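Local structure of chitin binding protein (Streptomyces lividans, 5FTZ) at residues T82-F87 / P132-H137; H91-F96 / A153-H158. The protein is a copper-dependent lytic polysaccharide monooxygenase of family AA10 that probably cleaves chitin or cellulose chains by oxidation. All coordinates share one frame; numbering follows the deposited sequence.

Contacts 1 and 2 belong to the two sheets that pack against each other in the body of this copper enzyme, and their centres lie about 12 Å apart. Mostly aromatic side chains meet at the interface: F87 CD1 of contact 1 comes within 3.4 Å of W155 CH2 of contact 2, W85 NE1 sits 3.5 Å from F96 CD1, and the aliphatic L135 brings CD2 to 3.6 Å from F96 CE2. Contact 2 carries H91, which together with H1 holds one copper; the nearest atom of the F87 side chain is about 8 Å from that copper. A second copper, held by H158 and D159 of both subunits, lies 15.5 Å from the first, copper to copper.

Contact 1: residues T82-F87 / P132-H137; sequences TFRWQF and PATLSH
An antiparallel pair of strands in the three-stranded sheet of the monooxygenase's beta-sandwich is formed by 82-87 and 134-137, running at 165° to each other. F83 and W85 make the hydrogen-bonded pairs with H137 and L135, and W85 N reaches L135 O at 2.9 Å. F87 N to A133 O, also 2.9 Å, carries the ladder into the loop that precedes the second strand.

R84, Q86, T134 and S136 share one face. The side chains of Q86 and T134 run alongside each other in the same direction, and T134 OG1 donates to Q86 OE1 at 2.7 Å, the hydroxyl standing 23° from the carboxamide plane. The bend at chi2 of Q86 (-69°) brings CD alongside T134, while NE2 bonds to D5. An alanine at Q86 would probably leave the T134 hydroxyl without this acceptor and D5 without its amide donor. R84 CD passes 3.4 Å from S136 OG and 3.6 Å from T134 CG2; a water joins S136 OG to R84 NH1, and NE forms a salt bridge with D5.

On the other face, H137 CD2 lies 4.0 Å from F83 CB. At the loop end, the F87 ring turns its edge to P132 O, CD2 being 3.1 Å from that oxygen, and to L135, with CE2 3.8 Å from L135 CB.

Strand 80-87 is the middle strand, with 2-6 on its other side supplying D5. The F83, W85, L135 and H137 face turns to strand 93-100, where Y98 OH hydrogen-bonds to both H137 NE2 and W85 NE1.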
ATOM      1  N   THR A  82      -1.783  25.895 -12.763  1.00  9.59           N
ATOM      2  CA  THR A  82      -0.835  24.929 -12.163  1.00  9.59           C
ATOM      3  C   THR A  82      -0.912  24.971 -10.662  1.00 10.02           C
ATOM      4  O   THR A  82      -0.554  25.973 -10.046  1.00 11.62           O
ATOM      5  CB  THR A  82       0.576  25.221 -12.628  1.00 10.95           C
ATOM      6  OG1 THR A  82       0.654  24.915 -14.025  1.00 11.86           O
ATOM      7  CG2 THR A  82       1.593  24.377 -11.898  1.00 12.36           C
ATOM      8  N   PHE A  83      -1.375  23.870 -10.070  1.00  8.72           N
ATOM      9  CA  PHE A  83      -1.379  23.703  -8.626  1.00  9.88           C
ATOM     10  C   PHE A  83      -0.060  23.065  -8.263  1.00  9.19           C
ATOM     11  O   PHE A  83       0.399  22.159  -8.981  1.00 10.11           O
ATOM     12  CB  PHE A  83      -2.585  22.831  -8.195  1.00 10.29           C
ATOM     13  CG  PHE A  83      -3.877  23.501  -8.418  1.00 10.80           C
ATOM     14  CD1 PHE A  83      -4.538  23.383  -9.656  1.00 11.73           C
ATOM     15  CD2 PHE A  83      -4.448  24.274  -7.440  1.00 10.86           C
ATOM     16  CE1 PHE A  83      -5.721  24.043  -9.881  1.00 12.06           C
ATOM     17  CE2 PHE A  83      -5.650  24.922  -7.670  1.00 12.08           C
ATOM     18  CZ  PHE A  83      -6.273  24.809  -8.894  1.00 11.99           C
ATOM     19  N   ARG A  84       0.607  23.540  -7.206  1.00  9.27           N
ATOM     20  CA  ARG A  84       1.918  23.041  -6.897  1.00  9.47           C
ATOM     21  C   ARG A  84       2.087  22.818  -5.392  1.00  8.85           C
ATOM     22  O   ARG A  84       1.734  23.693  -4.581  1.00  9.22           O
ATOM     23  CB  ARG A  84       2.965  24.024  -7.394  1.00 11.17           C
ATOM     24  CG  ARG A  84       4.394  23.553  -7.264  1.00 12.19           C
ATOM     25  CD  ARG A  84       5.410  24.457  -7.971  1.00 14.82           C
ATOM     26  NE  ARG A  84       5.608  25.674  -7.256  1.00 16.64           N
ATOM     27  CZ  ARG A  84       6.036  26.825  -7.785  1.00 20.75           C
ATOM     28  NH1 ARG A  84       6.289  26.926  -9.090  1.00 23.27           N
ATOM     29  NH2 ARG A  84       6.187  27.880  -7.011  1.00 21.00           N
ATOM     30  N   TRP A  85       2.636  21.656  -5.077  1.00  9.11           N
ATOM     31  CA  TRP A  85       3.019  21.243  -3.737  1.00  9.95           C
ATOM     32  C   TRP A  85       4.511  21.238  -3.633  1.00  9.92           C
ATOM     33  O   TRP A  85       5.232  20.790  -4.577  1.00 10.90           O
ATOM     34  CB  TRP A  85       2.538  19.822  -3.418  1.00 10.18           C
ATOM     35  CG  TRP A  85       1.037  19.701  -3.157  1.00  9.68           C
ATOM     36  CD1 TRP A  85       0.044  19.700  -4.127  1.00 10.51           C
ATOM     37  CD2 TRP A  85       0.367  19.649  -1.921  1.00  8.89           C
ATOM     38  NE1 TRP A  85      -1.176  19.648  -3.557  1.00 10.00           N
ATOM     39  CE2 TRP A  85      -1.027  19.539  -2.195  1.00  9.79           C
ATOM     40  CE3 TRP A  85       0.796  19.617  -0.606  1.00  9.22           C
ATOM     41  CZ2 TRP A  85      -1.977  19.493  -1.150  1.00  9.98           C
ATOM     42  CZ3 TRP A  85      -0.140  19.549   0.417  1.00  8.74           C
ATOM     43  CH2 TRP A  85      -1.517  19.457   0.128  1.00 10.09           C
ATOM     44  N   GLN A  86       4.998  21.543  -2.445  1.00  9.71           N
ATOM     45  CA  GLN A  86       6.410  21.347  -2.078  1.00 11.40           C
ATOM     46  C   GLN A  86       6.411  20.365  -0.939  1.00 11.41           C
ATOM     47  O   GLN A  86       5.631  20.495   0.024  1.00 12.76           O
ATOM     48  CB  GLN A  86       7.041  22.660  -1.600  1.00 12.93           C
ATOM     49  CG  GLN A  86       7.036  23.760  -2.629  1.00 15.37           C
ATOM     50  CD  GLN A  86       7.921  23.587  -3.832  1.00 17.73           C
ATOM     51  OE1 GLN A  86       8.738  22.669  -3.895  1.00 21.73           O
ATOM     52  NE2 GLN A  86       7.767  24.484  -4.789  1.00 19.57           N
ATOM     53  N   PHE A  87       7.207  19.283  -1.024  1.00 11.89           N
ATOM     54  CA  PHE A  87       7.224  18.288   0.009  1.00 12.77           C
ATOM     55  C   PHE A  87       8.595  18.243   0.739  1.00 14.51           C
ATOM     56  O   PHE A  87       9.633  18.393   0.108  1.00 16.99           O
ATOM     57  CB  PHE A  87       6.993  16.909  -0.603  1.00 12.53           C
ATOM     58  CG  PHE A  87       5.700  16.791  -1.353  1.00 12.40           C
ATOM     59  CD1 PHE A  87       4.490  16.766  -0.715  1.00 12.79           C
ATOM     60  CD2 PHE A  87       5.690  16.773  -2.748  1.00 12.96           C
ATOM     61  CE1 PHE A  87       3.315  16.656  -1.440  1.00 12.45           C
ATOM     62  CE2 PHE A  87       4.521  16.673  -3.452  1.00 12.14           C
ATOM     63  CZ  PHE A  87       3.321  16.621  -2.809  1.00 12.04           C
ATOM     64  N   PRO A 132       7.143  13.532  -6.803  1.00 14.00           N
ATOM     65  CA  PRO A 132       8.450  14.256  -6.777  1.00 15.18           C
ATOM     66  C   PRO A 132       8.455  15.277  -5.632  1.00 15.49           C
ATOM     67  O   PRO A 132       7.373  15.625  -5.131  1.00 15.53           O
ATOM     68  CB  PRO A 132       8.436  14.955  -8.118  1.00 15.20           C
ATOM     69  CG  PRO A 132       6.947  15.179  -8.434  1.00 17.54           C
ATOM     70  CD  PRO A 132       6.267  13.951  -7.891  1.00 15.42           C
ATOM     71  N   ALA A 133       9.619  15.793  -5.221  1.00 15.88           N
ATOM     72  CA  ALA A 133       9.681  16.798  -4.161  1.00 15.45           C
ATOM     73  C   ALA A 133       8.948  18.081  -4.465  1.00 15.44           C
ATOM     74  O   ALA A 133       8.493  18.780  -3.534  1.00 16.61           O
ATOM     75  CB  ALA A 133      11.130  17.104  -3.861  1.00 18.14           C
ATOM     76  N   THR A 134       8.782  18.423  -5.724  1.00 14.90           N
ATOM     77  CA  THR A 134       7.941  19.543  -6.161  1.00 15.89           C
ATOM     78  C   THR A 134       7.003  18.952  -7.196  1.00 15.13           C
ATOM     79  O   THR A 134       7.483  18.474  -8.231  1.00 18.40           O
ATOM     80  CB  THR A 134       8.705  20.711  -6.831  1.00 18.46           C
ATOM     81  OG1 THR A 134       9.714  21.227  -5.939  1.00 20.14           O
ATOM     82  CG2 THR A 134       7.775  21.840  -7.199  1.00 19.55           C
ATOM     83  N   LEU A 135       5.709  18.952  -6.923  1.00 12.17           N
ATOM     84  CA  LEU A 135       4.689  18.403  -7.819  1.00 11.39           C
ATOM     85  C   LEU A 135       3.860  19.500  -8.345  1.00 11.92           C
ATOM     86  O   LEU A 135       3.187  20.213  -7.546  1.00 11.90           O
ATOM     87  CB  LEU A 135       3.788  17.397  -7.108  1.00 12.95           C
ATOM     88  CG  LEU A 135       2.664  16.811  -7.959  1.00 15.10           C
ATOM     89  CD1 LEU A 135       3.109  16.022  -9.178  1.00 17.57           C
ATOM     90  CD2 LEU A 135       1.831  15.916  -7.070  1.00 17.27           C
ATOM     91  N   SER A 136       3.775  19.617  -9.668  1.00 11.77           N
ATOM     92  CA  SER A 136       2.967  20.604 -10.346  1.00 12.52           C
ATOM     93  C   SER A 136       1.984  19.848 -11.216  1.00 12.75           C
ATOM     94  O   SER A 136       2.383  18.950 -11.977  1.00 15.52           O
ATOM     95  CB  SER A 136       3.821  21.468 -11.241  1.00 13.46           C
ATOM     96  OG  SER A 136       4.664  22.324 -10.508  1.00 16.89           O
ATOM     97  N   HIS A 137       0.706  20.149 -11.115  1.00 10.34           N
ATOM     98  CA  HIS A 137      -0.298  19.545 -11.988  1.00 10.75           C
ATOM     99  C   HIS A 137      -1.394  20.531 -12.330  1.00 11.73           C
ATOM    100  O   HIS A 137      -1.718  21.423 -11.540  1.00 11.25           O
ATOM    101  CB  HIS A 137      -0.779  18.215 -11.521  1.00 11.75           C
ATOM    102  CG  HIS A 137      -1.232  18.145 -10.086  1.00 11.14           C
ATOM    103  ND1 HIS A 137      -1.095  16.992  -9.367  1.00 11.89           N
ATOM    104  CD2 HIS A 137      -1.766  19.039  -9.236  1.00 11.96           C
ATOM    105  CE1 HIS A 137      -1.574  17.157  -8.138  1.00 12.05           C
ATOM    106  NE2 HIS A 137      -1.952  18.407  -8.018  1.00 11.70           N
TER
HETATM  107  O   HOH W   1       5.384  25.065 -11.400  1.00 26.70           O
HETATM  108  O   HOH W   2      10.171  20.627  -1.893  1.00 27.10           O

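Contact 2: residues H91-F96 / A153-H158; sequences HATTDF and AVWTVH. With CU (copper (II) ion), chain B; CU (copper (II) ion), chain C.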
ATOM      1  N   HIS A  91       5.677  11.010   0.709  1.00 15.50           N
ATOM      2  CA  HIS A  91       5.033   9.751   1.081  1.00 14.87           C
ATOM      3  C   HIS A  91       4.263   9.180  -0.089  1.00 12.28           C
ATOM      4  O   HIS A  91       3.772   9.936  -0.959  1.00 12.25           O
ATOM      5  CB  HIS A  91       3.981  10.015   2.139  1.00 15.24           C
ATOM      6  CG  HIS A  91       4.491  10.629   3.396  1.00 17.69           C
ATOM      7  ND1 HIS A  91       5.470  10.040   4.164  1.00 21.14           N
ATOM      8  CD2 HIS A  91       4.172  11.798   4.012  1.00 17.77           C
ATOM      9  CE1 HIS A  91       5.723  10.795   5.207  1.00 22.36           C
ATOM     10  NE2 HIS A  91       4.964  11.876   5.127  1.00 19.57           N
ATOM     11  N   ALA A  92       4.146   7.871  -0.146  1.00 11.13           N
ATOM     12  CA  ALA A  92       3.195   7.191  -1.019  1.00 10.31           C
ATOM     13  C   ALA A  92       1.833   7.867  -0.830  1.00  9.82           C
ATOM     14  O   ALA A  92       1.391   8.114   0.286  1.00  9.31           O
ATOM     15  CB  ALA A  92       3.101   5.714  -0.688  1.00 11.06           C
ATOM     16  N   THR A  93       1.146   8.132  -1.947  1.00  9.10           N
ATOM     17  CA  THR A  93       0.013   9.004  -1.960  1.00  9.55           C
ATOM     18  C   THR A  93      -1.199   8.297  -2.552  1.00 10.28           C
ATOM     19  O   THR A  93      -1.103   7.675  -3.635  1.00 11.21           O
ATOM     20  CB  THR A  93       0.364  10.246  -2.804  1.00  9.40           C
ATOM     21  OG1 THR A  93       1.418  10.937  -2.064  1.00  9.97           O
ATOM     22  CG2 THR A  93      -0.842  11.175  -3.003  1.00  9.53           C
ATOM     23  N   THR A  94      -2.364   8.508  -1.926  1.00  9.50           N
ATOM     24  CA  THR A  94      -3.638   8.061  -2.429  1.00 10.07           C
ATOM     25  C   THR A  94      -4.164   9.077  -3.434  1.00  9.74           C
ATOM     26  O   THR A  94      -4.378   8.717  -4.589  1.00 10.30           O
ATOM     27  CB  THR A  94      -4.656   7.864  -1.305  1.00 10.17           C
ATOM     28  OG1 THR A  94      -4.145   6.853  -0.436  1.00 11.57           O
ATOM     29  CG2 THR A  94      -6.029   7.452  -1.804  1.00 11.33           C
ATOM     30  N   ASP A  95      -4.358  10.338  -3.057  1.00  9.41           N
ATOM     31  CA  ASP A  95      -4.873  11.338  -3.989  1.00 10.52           C
ATOM     32  C   ASP A  95      -4.630  12.761  -3.492  1.00  9.23           C
ATOM     33  O   ASP A  95      -4.171  12.999  -2.367  1.00  9.25           O
ATOM     34  CB  ASP A  95      -6.352  11.115  -4.317  1.00 13.54           C
ATOM     35  CG  ASP A  95      -7.270  11.464  -3.228  1.00 19.96           C
ATOM     36  OD1 ASP A  95      -6.874  11.772  -2.133  1.00 23.99           O
ATOM     37  OD2 ASP A  95      -8.498  11.450  -3.512  1.00 31.84           O
ATOM     38  N   PHE A  96      -4.881  13.669  -4.413  1.00  8.67           N
ATOM     39  CA  PHE A  96      -4.972  15.120  -4.150  1.00  9.16           C
ATOM     40  C   PHE A  96      -6.358  15.582  -4.501  1.00 10.30           C
ATOM     41  O   PHE A  96      -6.833  15.222  -5.605  1.00  9.58           O
ATOM     42  CB  PHE A  96      -3.940  15.911  -4.966  1.00  9.55           C
ATOM     43  CG  PHE A  96      -2.500  15.553  -4.668  1.00  8.35           C
ATOM     44  CD1 PHE A  96      -1.792  16.176  -3.638  1.00  8.81           C
ATOM     45  CD2 PHE A  96      -1.864  14.544  -5.346  1.00  9.83           C
ATOM     46  CE1 PHE A  96      -0.481  15.833  -3.338  1.00  9.03           C
ATOM     47  CE2 PHE A  96      -0.570  14.210  -5.074  1.00  9.64           C
ATOM     48  CZ  PHE A  96       0.120  14.841  -4.054  1.00  9.20           C
ATOM     49  N   ALA A 153      -6.770  22.471  -0.310  1.00  7.14           N
ATOM     50  CA  ALA A 153      -6.052  21.368  -0.913  1.00  7.46           C
ATOM     51  C   ALA A 153      -5.849  20.317   0.125  1.00  8.29           C
ATOM     52  O   ALA A 153      -5.439  20.618   1.241  1.00  8.93           O
ATOM     53  CB  ALA A 153      -4.734  21.899  -1.453  1.00  7.81           C
ATOM     54  N   VAL A 154      -6.177  19.090  -0.233  1.00  8.21           N
ATOM     55  CA  VAL A 154      -6.059  17.953   0.666  1.00  7.87           C
ATOM     56  C   VAL A 154      -5.236  16.858   0.008  1.00  7.81           C
ATOM     57  O   VAL A 154      -5.572  16.389  -1.082  1.00  8.14           O
ATOM     58  CB  VAL A 154      -7.442  17.447   1.084  1.00  8.59           C
ATOM     59  CG1 VAL A 154      -7.238  16.354   2.148  1.00  9.23           C
ATOM     60  CG2 VAL A 154      -8.340  18.555   1.648  1.00  9.54           C
ATOM     61  N   TRP A 155      -4.144  16.484   0.672  1.00  7.58           N
ATOM     62  CA  TRP A 155      -3.234  15.428   0.222  1.00  7.50           C
ATOM     63  C   TRP A 155      -3.398  14.214   1.130  1.00  7.86           C
ATOM     64  O   TRP A 155      -3.058  14.282   2.282  1.00  8.48           O
ATOM     65  CB  TRP A 155      -1.813  15.974   0.271  1.00  7.63           C
ATOM     66  CG  TRP A 155      -0.744  14.939   0.093  1.00  8.30           C
ATOM     67  CD1 TRP A 155      -0.791  13.834  -0.692  1.00  9.65           C
ATOM     68  CD2 TRP A 155       0.577  14.959   0.673  1.00  8.94           C
ATOM     69  NE1 TRP A 155       0.412  13.121  -0.595  1.00 10.26           N
ATOM     70  CE2 TRP A 155       1.269  13.834   0.201  1.00 10.10           C
ATOM     71  CE3 TRP A 155       1.242  15.851   1.527  1.00 10.05           C
ATOM     72  CZ2 TRP A 155       2.575  13.543   0.613  1.00 11.11           C
ATOM     73  CZ3 TRP A 155       2.534  15.588   1.865  1.00 10.96           C
ATOM     74  CH2 TRP A 155       3.176  14.444   1.425  1.00 12.00           C
ATOM     75  N   THR A 156      -3.942  13.122   0.588  1.00  8.64           N
ATOM     76  CA  THR A 156      -4.186  11.934   1.395  1.00  9.01           C
ATOM     77  C   THR A 156      -3.071  10.924   1.216  1.00  9.18           C
ATOM     78  O   THR A 156      -2.703  10.573   0.090  1.00  9.21           O
ATOM     79  CB  THR A 156      -5.524  11.319   1.077  1.00 10.50           C
ATOM     80  OG1 THR A 156      -6.575  12.276   1.350  1.00 12.39           O
ATOM     81  CG2 THR A 156      -5.772  10.034   1.896  1.00 11.87           C
ATOM     82  N   VAL A 157      -2.506  10.484   2.341  1.00  9.03           N
ATOM     83  CA  VAL A 157      -1.347   9.614   2.325  1.00  9.94           C
ATOM     84  C   VAL A 157      -1.755   8.139   2.333  1.00 10.57           C
ATOM     85  O   VAL A 157      -2.551   7.719   3.170  1.00 11.97           O
ATOM     86  CB  VAL A 157      -0.433   9.954   3.521  1.00 10.78           C
ATOM     87  CG1 VAL A 157       0.771   9.036   3.596  1.00 11.23           C
ATOM     88  CG2 VAL A 157       0.022  11.433   3.406  1.00 11.50           C
ATOM     89  N   HIS A 158      -1.162   7.386   1.444  1.00  9.58           N
ATOM     90  CA  HIS A 158      -1.454   5.964   1.289  1.00  9.16           C
ATOM     91  C   HIS A 158      -1.020   5.152   2.553  1.00  9.60           C
ATOM     92  O   HIS A 158       0.016   5.364   3.121  1.00  9.57           O
ATOM     93  CB  HIS A 158      -0.671   5.504   0.090  1.00 10.23           C
ATOM     94  CG  HIS A 158      -0.695   4.009  -0.173  1.00 10.68           C
ATOM     95  ND1 HIS A 158      -1.695   3.378  -0.887  1.00 12.82           N
ATOM     96  CD2 HIS A 158       0.268   3.091   0.049  1.00 10.87           C
ATOM     97  CE1 HIS A 158      -1.386   2.089  -1.011  1.00 12.06           C
ATOM     98  NE2 HIS A 158      -0.219   1.905  -0.440  1.00 10.00           N
TER
HETATM   99 CU    CU B 202       5.047  13.519   6.093  0.80 14.50          CU
HETATM  100 CU    CU C 203       0.346   0.080  -0.068  0.50 12.59          CU
HETATM  101  O   HOH W   3      -4.094   4.551  -1.858  1.00 16.87           O
HETATM  102  O   HOH W   4      -5.066   6.543   2.266  1.00 22.41           O
HETATM  103  O   HOH W   5      -7.167  14.008  -0.730  1.00 13.71           O
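F96 CE1 lies over one face of the W155 indole near CD1, and V157 CG2 lies over the opposite face, the methyl 4.2 Å above the plane and displaced to the ring's margin. F96 is nearly parallel to the five-membered ring (planes at 12°) but slid aside, with little overlap; CE1 comes within 3.3 Å of W155 CD1. At the indole edge, NE1 donates to T93 OG1, 2.8 Å away and 8° from the ring plane. D95 O also lies at the edge, in the ring plane. The T93 hydroxyl in turn gives its proton to H91 O, tying the indole to the loop that carries a copper ligand.

The H91 side chain crosses that of W155 at about a right angle, yet the two ring planes are only 27° apart and slid past each other; H91 CD2 is 3.8 Å from W155 CH2, and H91 NE2 binds copper at 1.9 Å. With H1 it belongs to the histidine brace of this family. H158 NE2 binds the other copper, also at 1.9 Å, with D159 and with H158 and D159 of the second subunit. One water, in the ring plane, links H158 ND1 to T94 OG1.

T94 and D95 both face T156 in a classic beta bulge, with T94 N bonding to T156 O and T156 N to D95 O.

Strand 93-100 is flanked by 122-125 on its other side, and 148-157 by 162-171, from which F164 meets W155 and also touches V157.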